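Local coordinates for putative bacterial transcription regulation protein (Staphylococcus aureus, PDB 3LUR) that probably acts in transcription regulation as an effector-binding domain, a closed antiparallel barrel flanked by helices that is likely to recognise a small ligand, at residues A[60-65]-A[132-137]; A[12-17]-A[90-95]. One frame throughout, in Å; residues are numbered along the deposited sequence.

Overall arrangement
Both interactions pair strands of one antiparallel sheet of six that closes into a barrel, and their centres lie about 10 Å apart. Interaction 1 joins the neighbouring strands 58-64 and 134-138; interaction 2 joins 5-21 to 88-103, the two ends of the strand order, and so shuts the barrel. Along the chain the segments alternate, 12-17 and 60-65 coming before 90-95 and 132-137. The two contacts meet inside the barrel, where Leu61 CD2 packs on Leu14 CD1 at 3.8 Å and Pro133 CB on Leu92 CD1 at 3.9 Å. One apolar core thus ties the closing seam to the opposite wall of this probable effector-binding domain.

Interaction 1 (A[60-65]-A[132-137])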
ATOM      1  N   GLY A  60       2.653   1.262  -0.840  1.00 11.38           N
ATOM      2  CA  GLY A  60       1.687   2.098  -1.466  1.00 11.63           C
ATOM      3  C   GLY A  60       0.436   1.878  -0.634  1.00 11.31           C
ATOM      4  O   GLY A  60      -0.285   0.888  -0.819  1.00 11.07           O
ATOM      5  N   LEU A  61       0.211   2.767   0.317  1.00 11.97           N
ATOM      6  CA  LEU A  61      -0.909   2.627   1.255  1.00 12.32           C
ATOM      7  C   LEU A  61      -2.137   3.355   0.749  1.00 13.21           C
ATOM      8  O   LEU A  61      -2.127   4.588   0.568  1.00 13.08           O
ATOM      9  CB  LEU A  61      -0.522   3.162   2.648  1.00 12.81           C
ATOM     10  CG  LEU A  61      -1.530   2.997   3.798  1.00 13.38           C
ATOM     11  CD1 LEU A  61      -1.562   1.566   4.348  1.00 12.82           C
ATOM     12  CD2 LEU A  61      -1.219   3.971   4.915  1.00 13.09           C
ATOM     13  N   CYS A  62      -3.223   2.598   0.579  1.00 14.17           N
ATOM     14  CA  CYS A  62      -4.479   3.126   0.146  1.00 14.69           C
ATOM     15  C   CYS A  62      -5.319   3.447   1.355  1.00 14.97           C
ATOM     16  O   CYS A  62      -5.563   2.577   2.192  1.00 14.39           O
ATOM     17  CB  CYS A  62      -5.166   2.100  -0.745  1.00 15.39           C
ATOM     18  SG  CYS A  62      -4.169   1.751  -2.244  1.00 21.27           S
ATOM     19  N   ILE A  63      -5.720   4.717   1.455  1.00 14.26           N
ATOM     20  CA  ILE A  63      -6.414   5.238   2.609  1.00 15.21           C
ATOM     21  C   ILE A  63      -7.791   5.729   2.162  1.00 15.84           C
ATOM     22  O   ILE A  63      -7.936   6.852   1.681  1.00 15.36           O
ATOM     23  CB  ILE A  63      -5.601   6.381   3.305  1.00 15.02           C
ATOM     24  CG1 ILE A  63      -4.205   5.890   3.689  1.00 14.46           C
ATOM     25  CG2 ILE A  63      -6.340   6.917   4.590  1.00 16.50           C
ATOM     26  CD1 ILE A  63      -3.243   6.970   4.172  1.00 14.54           C
ATOM     27  N   PRO A  64      -8.800   4.861   2.272  1.00 17.47           N
ATOM     28  CA  PRO A  64     -10.152   5.379   1.960  1.00 18.63           C
ATOM     29  C   PRO A  64     -10.458   6.525   2.896  1.00 20.05           C
ATOM     30  O   PRO A  64     -10.212   6.414   4.112  1.00 21.20           O
ATOM     31  CB  PRO A  64     -11.072   4.196   2.240  1.00 18.72           C
ATOM     32  CG  PRO A  64     -10.182   2.972   2.204  1.00 17.94           C
ATOM     33  CD  PRO A  64      -8.817   3.447   2.668  1.00 17.46           C
ATOM     34  N   GLU A  65     -10.897   7.647   2.350  1.00 21.30           N
ATOM     35  CA  GLU A  65     -11.226   8.788   3.180  1.00 22.64           C
ATOM     36  C   GLU A  65     -12.724   8.747   3.488  1.00 23.44           C
ATOM     37  O   GLU A  65     -13.515   8.179   2.729  1.00 22.95           O
ATOM     38  CB  GLU A  65     -10.830  10.103   2.509  1.00 22.92           C
ATOM     39  CG  GLU A  65      -9.317  10.237   2.218  1.00 24.68           C
ATOM     40  CD  GLU A  65      -8.445  10.256   3.475  1.00 26.24           C
ATOM     41  OE1 GLU A  65      -8.977  10.037   4.594  1.00 29.07           O
ATOM     42  OE2 GLU A  65      -7.227  10.484   3.344  1.00 26.67           O
ATOM     43  N   ALA A 132     -10.344  -0.227   6.764  1.00 14.56           N
ATOM     44  CA  ALA A 132      -9.124   0.308   7.269  1.00 13.72           C
ATOM     45  C   ALA A 132      -8.230   0.421   6.067  1.00 13.13           C
ATOM     46  O   ALA A 132      -8.551  -0.124   4.982  1.00 12.52           O
ATOM     47  CB  ALA A 132      -8.502  -0.647   8.289  1.00 13.58           C
ATOM     48  N   PRO A 133      -7.078   1.059   6.248  1.00 12.51           N
ATOM     49  CA  PRO A 133      -6.177   1.159   5.103  1.00 11.88           C
ATOM     50  C   PRO A 133      -5.688  -0.196   4.604  1.00 11.86           C
ATOM     51  O   PRO A 133      -5.593  -1.144   5.369  1.00 10.55           O
ATOM     52  CB  PRO A 133      -5.033   2.023   5.643  1.00 12.28           C
ATOM     53  CG  PRO A 133      -5.637   2.827   6.714  1.00 13.53           C
ATOM     54  CD  PRO A 133      -6.611   1.883   7.377  1.00 12.74           C
ATOM     55  N   PHE A 134      -5.420  -0.281   3.299  1.00 11.67           N
ATOM     56  CA  PHE A 134      -4.895  -1.484   2.698  1.00 11.95           C
ATOM     57  C   PHE A 134      -3.687  -1.073   1.857  1.00 12.14           C
ATOM     58  O   PHE A 134      -3.565   0.082   1.497  1.00 12.36           O
ATOM     59  CB  PHE A 134      -5.964  -2.216   1.867  1.00 11.85           C
ATOM     60  CG  PHE A 134      -6.618  -1.377   0.803  1.00 12.84           C
ATOM     61  CD1 PHE A 134      -7.698  -0.536   1.114  1.00 13.42           C
ATOM     62  CD2 PHE A 134      -6.190  -1.466  -0.528  1.00 12.98           C
ATOM     63  CE1 PHE A 134      -8.334   0.225   0.115  1.00 13.83           C
ATOM     64  CE2 PHE A 134      -6.818  -0.695  -1.532  1.00 14.33           C
ATOM     65  CZ  PHE A 134      -7.880   0.152  -1.202  1.00 13.85           C
ATOM     66  N   PHE A 135      -2.787  -1.995   1.578  1.00 11.73           N
ATOM     67  CA  PHE A 135      -1.567  -1.581   0.893  1.00 11.88           C
ATOM     68  C   PHE A 135      -0.973  -2.551  -0.091  1.00 11.83           C
ATOM     69  O   PHE A 135      -1.183  -3.760  -0.019  1.00 11.79           O
ATOM     70  CB  PHE A 135      -0.501  -1.129   1.927  1.00 11.90           C
ATOM     71  CG  PHE A 135      -0.087  -2.184   2.933  1.00 11.73           C
ATOM     72  CD1 PHE A 135      -0.758  -2.318   4.136  1.00 11.91           C
ATOM     73  CD2 PHE A 135       1.026  -3.000   2.692  1.00 11.48           C
ATOM     74  CE1 PHE A 135      -0.362  -3.253   5.070  1.00 13.17           C
ATOM     75  CE2 PHE A 135       1.443  -3.928   3.631  1.00 14.18           C
ATOM     76  CZ  PHE A 135       0.739  -4.074   4.816  1.00 12.08           C
ATOM     77  N   GLU A 136      -0.204  -1.969  -1.009  1.00 11.49           N
ATOM     78  CA  GLU A 136       0.645  -2.684  -1.927  1.00 11.56           C
ATOM     79  C   GLU A 136       2.017  -2.652  -1.273  1.00 11.39           C
ATOM     80  O   GLU A 136       2.428  -1.616  -0.757  1.00 10.88           O
ATOM     81  CB  GLU A 136       0.699  -1.922  -3.259  1.00 11.69           C
ATOM     82  CG  GLU A 136      -0.651  -1.705  -3.883  1.00 13.02           C
ATOM     83  CD  GLU A 136      -0.745  -0.457  -4.742  1.00 16.57           C
ATOM     84  OE1 GLU A 136       0.271   0.204  -5.045  1.00 15.82           O
ATOM     85  OE2 GLU A 136      -1.866  -0.136  -5.117  1.00 17.54           O
ATOM     86  N   LEU A 137       2.735  -3.752  -1.309  1.00 11.14           N
ATOM     87  CA  LEU A 137       4.064  -3.785  -0.737  1.00 11.29           C
ATOM     88  C   LEU A 137       5.030  -4.201  -1.835  1.00 11.36           C
ATOM     89  O   LEU A 137       4.897  -5.298  -2.447  1.00 11.33           O
ATOM     90  CB  LEU A 137       4.121  -4.728   0.461  1.00 11.03           C
ATOM     91  CG  LEU A 137       5.469  -4.859   1.192  1.00 11.63           C
ATOM     92  CD1 LEU A 137       5.860  -3.505   1.858  1.00 13.52           C
ATOM     93  CD2 LEU A 137       5.476  -6.005   2.203  1.00 13.43           C
TER
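Gly60 pairs with Glu136 through two nearly straight backbone hydrogen bonds, Gly60 N to Glu136 O and Glu136 N to Gly60 O, each 2.9 Å long. The buried carboxylate of Glu136 lies on the face that also carries Cys62 and Phe134, and its OE1 is held by the hydroxyls of Tyr138 and Tyr72. Leu61 faces Phe135 in a non-hydrogen-bonded pair on the other side of the sheet. With CG anti to the backbone N (chi1 -175°), Leu61 lies side by side with Pro133; its CD1 branch sits 3.7 Å from Pro133 CB and 3.8 Å from Phe135 CB. Cys62 returns to the hydrogen-bonded pattern: its N donates to Phe134 O at 2.7 Å, while Cys62 O accepts from Phe134 N at 3.1 Å. In Phe134, CG stands between the backbone N and the carbonyl carbon (chi1 55°), and the ring lies beneath Cys62. Cys62 CB stands over one face in a CH-pi contact, 3.5 Å from the ring centroid, and SG lies obliquely farther out. Ile63 adds a looser touch of CG1 on Pro133 CB, and Pro64 CG comes to the edge of the Phe134 ring, 3.9 Å from CE1. Beyond this pair of strands, Phe134 meets His118 and Met114 of helix 108-124, whereas the Phe135 ring stacks with Trp153 of strand 149-156. The arrangement is that of adjacent antiparallel strands in a closed barrel, with Leu61 and Phe135 turned to its apolar interior and Cys62, Phe134 and Glu136 turned to the helix-covered side.

Interaction 2 (A[12-17]-A[90-95]); sequences LTLVGI and ITLASS
The seam that closes the antiparallel barrel runs between these two segments, where the first strand of the chain meets strand 88-103. Leu12 and Leu92 form one hydrogen-bonded pair: Leu12 N donates to Leu92 O at 2.9 Å, and Leu92 N returns a bond to Leu12 O at 2.8 Å. Leu14 and Ile90 form the second, with Leu14 N bound to Ile90 O at 2.8 Å and Ile90 N to Leu14 O at 2.9 Å. Between them Thr13 and Thr91 make a non-hydrogen-bonded pair. Here the CA atoms themselves approach the carbonyls across the seam, Thr91 CA lying 3.3 Å from Leu12 O and Thr13 CA equally close to Ile90 O. The methyl CG2 of each threonine is turned anti to its backbone N and reaches toward the same oxygen as its CA. On the other face, the leucines carry the apolar contact. Leu14 and Leu92 slant across one another: Leu92, with CG anti to its backbone N (chi1 176°), offers CB at 3.9 Å and CD2 at 4.1 Å to Leu14 CD1. Ile90 CG1 approaches Leu14 CB more loosely. The short strand segments run at 132° to each other, well away from exact antiparallel, yet the same register continues outward through Gly16 with Asp88 and Leu9 with Ser95. On its far side strand 5-21 bonds to strand 70-77, through Val15 with Val76 and Ile17 with Ile74, while Leu14 also packs on Leu59 of strand 58-64 and Leu92 on Tyr97 of its own strand.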
ATOM      1  N   LEU A  12       1.978  -0.353  13.350  1.00 12.41           N
ATOM      2  CA  LEU A  12       3.232   0.097  12.769  1.00 12.96           C
ATOM      3  C   LEU A  12       3.238   1.591  12.563  1.00 13.35           C
ATOM      4  O   LEU A  12       2.191   2.206  12.429  1.00 14.45           O
ATOM      5  CB  LEU A  12       3.454  -0.598  11.431  1.00 12.64           C
ATOM      6  CG  LEU A  12       3.594  -2.118  11.466  1.00 12.66           C
ATOM      7  CD1 LEU A  12       3.611  -2.637  10.066  1.00 12.42           C
ATOM      8  CD2 LEU A  12       4.822  -2.591  12.232  1.00 14.72           C
ATOM      9  N   THR A  13       4.429   2.174  12.601  1.00 13.88           N
ATOM     10  CA  THR A  13       4.583   3.577  12.316  1.00 13.61           C
ATOM     11  C   THR A  13       5.005   3.690  10.850  1.00 13.30           C
ATOM     12  O   THR A  13       6.028   3.125  10.443  1.00 12.63           O
ATOM     13  CB  THR A  13       5.637   4.219  13.191  1.00 13.43           C
ATOM     14  OG1 THR A  13       5.197   4.202  14.546  1.00 14.86           O
ATOM     15  CG2 THR A  13       5.872   5.653  12.773  1.00 13.83           C
ATOM     16  N   LEU A  14       4.201   4.394  10.059  1.00 12.70           N
ATOM     17  CA  LEU A  14       4.504   4.571   8.629  1.00 12.59           C
ATOM     18  C   LEU A  14       4.926   6.012   8.375  1.00 12.06           C
ATOM     19  O   LEU A  14       4.304   6.949   8.883  1.00 12.74           O
ATOM     20  CB  LEU A  14       3.293   4.213   7.795  1.00 12.88           C
ATOM     21  CG  LEU A  14       2.779   2.797   7.947  1.00 13.97           C
ATOM     22  CD1 LEU A  14       1.663   2.537   6.944  1.00 14.72           C
ATOM     23  CD2 LEU A  14       3.893   1.771   7.725  1.00 15.51           C
ATOM     24  N   VAL A  15       6.042   6.176   7.669  1.00 11.09           N
ATOM     25  CA  VAL A  15       6.627   7.462   7.388  1.00  9.65           C
ATOM     26  C   VAL A  15       6.565   7.628   5.875  1.00  9.28           C
ATOM     27  O   VAL A  15       7.029   6.766   5.121  1.00  7.97           O
ATOM     28  CB  VAL A  15       8.120   7.528   7.812  1.00 10.42           C
ATOM     29  CG1 VAL A  15       8.688   8.924   7.592  1.00  8.99           C
ATOM     30  CG2 VAL A  15       8.325   7.114   9.309  1.00  8.75           C
ATOM     31  N   GLY A  16       6.013   8.726   5.422  1.00  9.32           N
ATOM     32  CA  GLY A  16       5.904   8.927   3.995  1.00  9.57           C
ATOM     33  C   GLY A  16       5.178  10.178   3.576  1.00  9.27           C
ATOM     34  O   GLY A  16       5.099  11.161   4.333  1.00  9.75           O
ATOM     35  N   ILE A  17       4.642  10.129   2.359  1.00  9.22           N
ATOM     36  CA  ILE A  17       3.965  11.256   1.751  1.00  9.23           C
ATOM     37  C   ILE A  17       2.632  10.797   1.214  1.00  9.68           C
ATOM     38  O   ILE A  17       2.548   9.763   0.553  1.00  9.05           O
ATOM     39  CB  ILE A  17       4.799  11.862   0.585  1.00  9.64           C
ATOM     40  CG1 ILE A  17       6.166  12.332   1.082  1.00 12.05           C
ATOM     41  CG2 ILE A  17       4.076  13.048  -0.010  1.00  9.12           C
ATOM     42  CD1 ILE A  17       6.061  13.517   2.091  1.00 12.73           C
ATOM     43  N   ILE A  90       2.408   8.338  10.580  1.00 18.35           N
ATOM     44  CA  ILE A  90       1.154   7.825  11.158  1.00 18.50           C
ATOM     45  C   ILE A  90       1.228   6.397  11.673  1.00 17.63           C
ATOM     46  O   ILE A  90       2.193   5.690  11.423  1.00 17.98           O
ATOM     47  CB  ILE A  90       0.002   7.924  10.141  1.00 18.56           C
ATOM     48  CG1 ILE A  90       0.158   6.880   9.045  1.00 20.23           C
ATOM     49  CG2 ILE A  90      -0.056   9.397   9.596  1.00 19.08           C
ATOM     50  CD1 ILE A  90      -1.037   6.693   8.200  1.00 21.30           C
ATOM     51  N   THR A  91       0.201   6.001  12.422  1.00 16.49           N
ATOM     52  CA  THR A  91       0.103   4.651  12.932  1.00 15.56           C
ATOM     53  C   THR A  91      -0.895   3.864  12.139  1.00 14.95           C
ATOM     54  O   THR A  91      -2.071   4.235  12.051  1.00 15.44           O
ATOM     55  CB  THR A  91      -0.353   4.607  14.403  1.00 15.33           C
ATOM     56  OG1 THR A  91       0.581   5.311  15.201  1.00 14.95           O
ATOM     57  CG2 THR A  91      -0.423   3.174  14.883  1.00 16.11           C
ATOM     58  N   LEU A  92      -0.431   2.765  11.570  1.00 14.37           N
ATOM     59  CA  LEU A  92      -1.296   1.818  10.921  1.00 14.36           C
ATOM     60  C   LEU A  92      -1.628   0.815  12.023  1.00 13.99           C
ATOM     61  O   LEU A  92      -0.756   0.071  12.473  1.00 14.53           O
ATOM     62  CB  LEU A  92      -0.593   1.147   9.758  1.00 14.19           C
ATOM     63  CG  LEU A  92      -1.379   0.053   9.037  1.00 15.08           C
ATOM     64  CD1 LEU A  92      -2.545   0.689   8.286  1.00 16.76           C
ATOM     65  CD2 LEU A  92      -0.492  -0.728   8.108  1.00 16.01           C
ATOM     66  N   ALA A  93      -2.881   0.821  12.466  1.00 12.95           N
ATOM     67  CA  ALA A  93      -3.316  -0.003  13.585  1.00 12.53           C
ATOM     68  C   ALA A  93      -3.213  -1.474  13.273  1.00 11.65           C
ATOM     69  O   ALA A  93      -3.505  -1.885  12.170  1.00 10.72           O
ATOM     70  CB  ALA A  93      -4.762   0.347  13.977  1.00 12.64           C
ATOM     71  N   SER A  94      -2.909  -2.269  14.301  1.00 11.30           N
ATOM     72  CA  SER A  94      -2.752  -3.718  14.149  1.00 11.75           C
ATOM     73  C   SER A  94      -3.966  -4.359  13.524  1.00 11.72           C
ATOM     74  O   SER A  94      -5.113  -4.013  13.859  1.00 11.94           O
ATOM     75  CB  SER A  94      -2.519  -4.397  15.497  1.00 11.20           C
ATOM     76  OG  SER A  94      -3.631  -4.244  16.335  1.00 14.99           O
ATOM     77  N   SER A  95      -3.717  -5.356  12.703  1.00 11.08           N
ATOM     78  CA  SER A  95      -4.793  -6.052  12.029  1.00 10.95           C
ATOM     79  C   SER A  95      -4.319  -7.352  11.467  1.00 10.59           C
ATOM     80  O   SER A  95      -3.102  -7.554  11.241  1.00 10.67           O
ATOM     81  CB  SER A  95      -5.334  -5.197  10.872  1.00 10.83           C
ATOM     82  OG  SER A  95      -6.459  -5.814  10.275  1.00 10.40           O
TER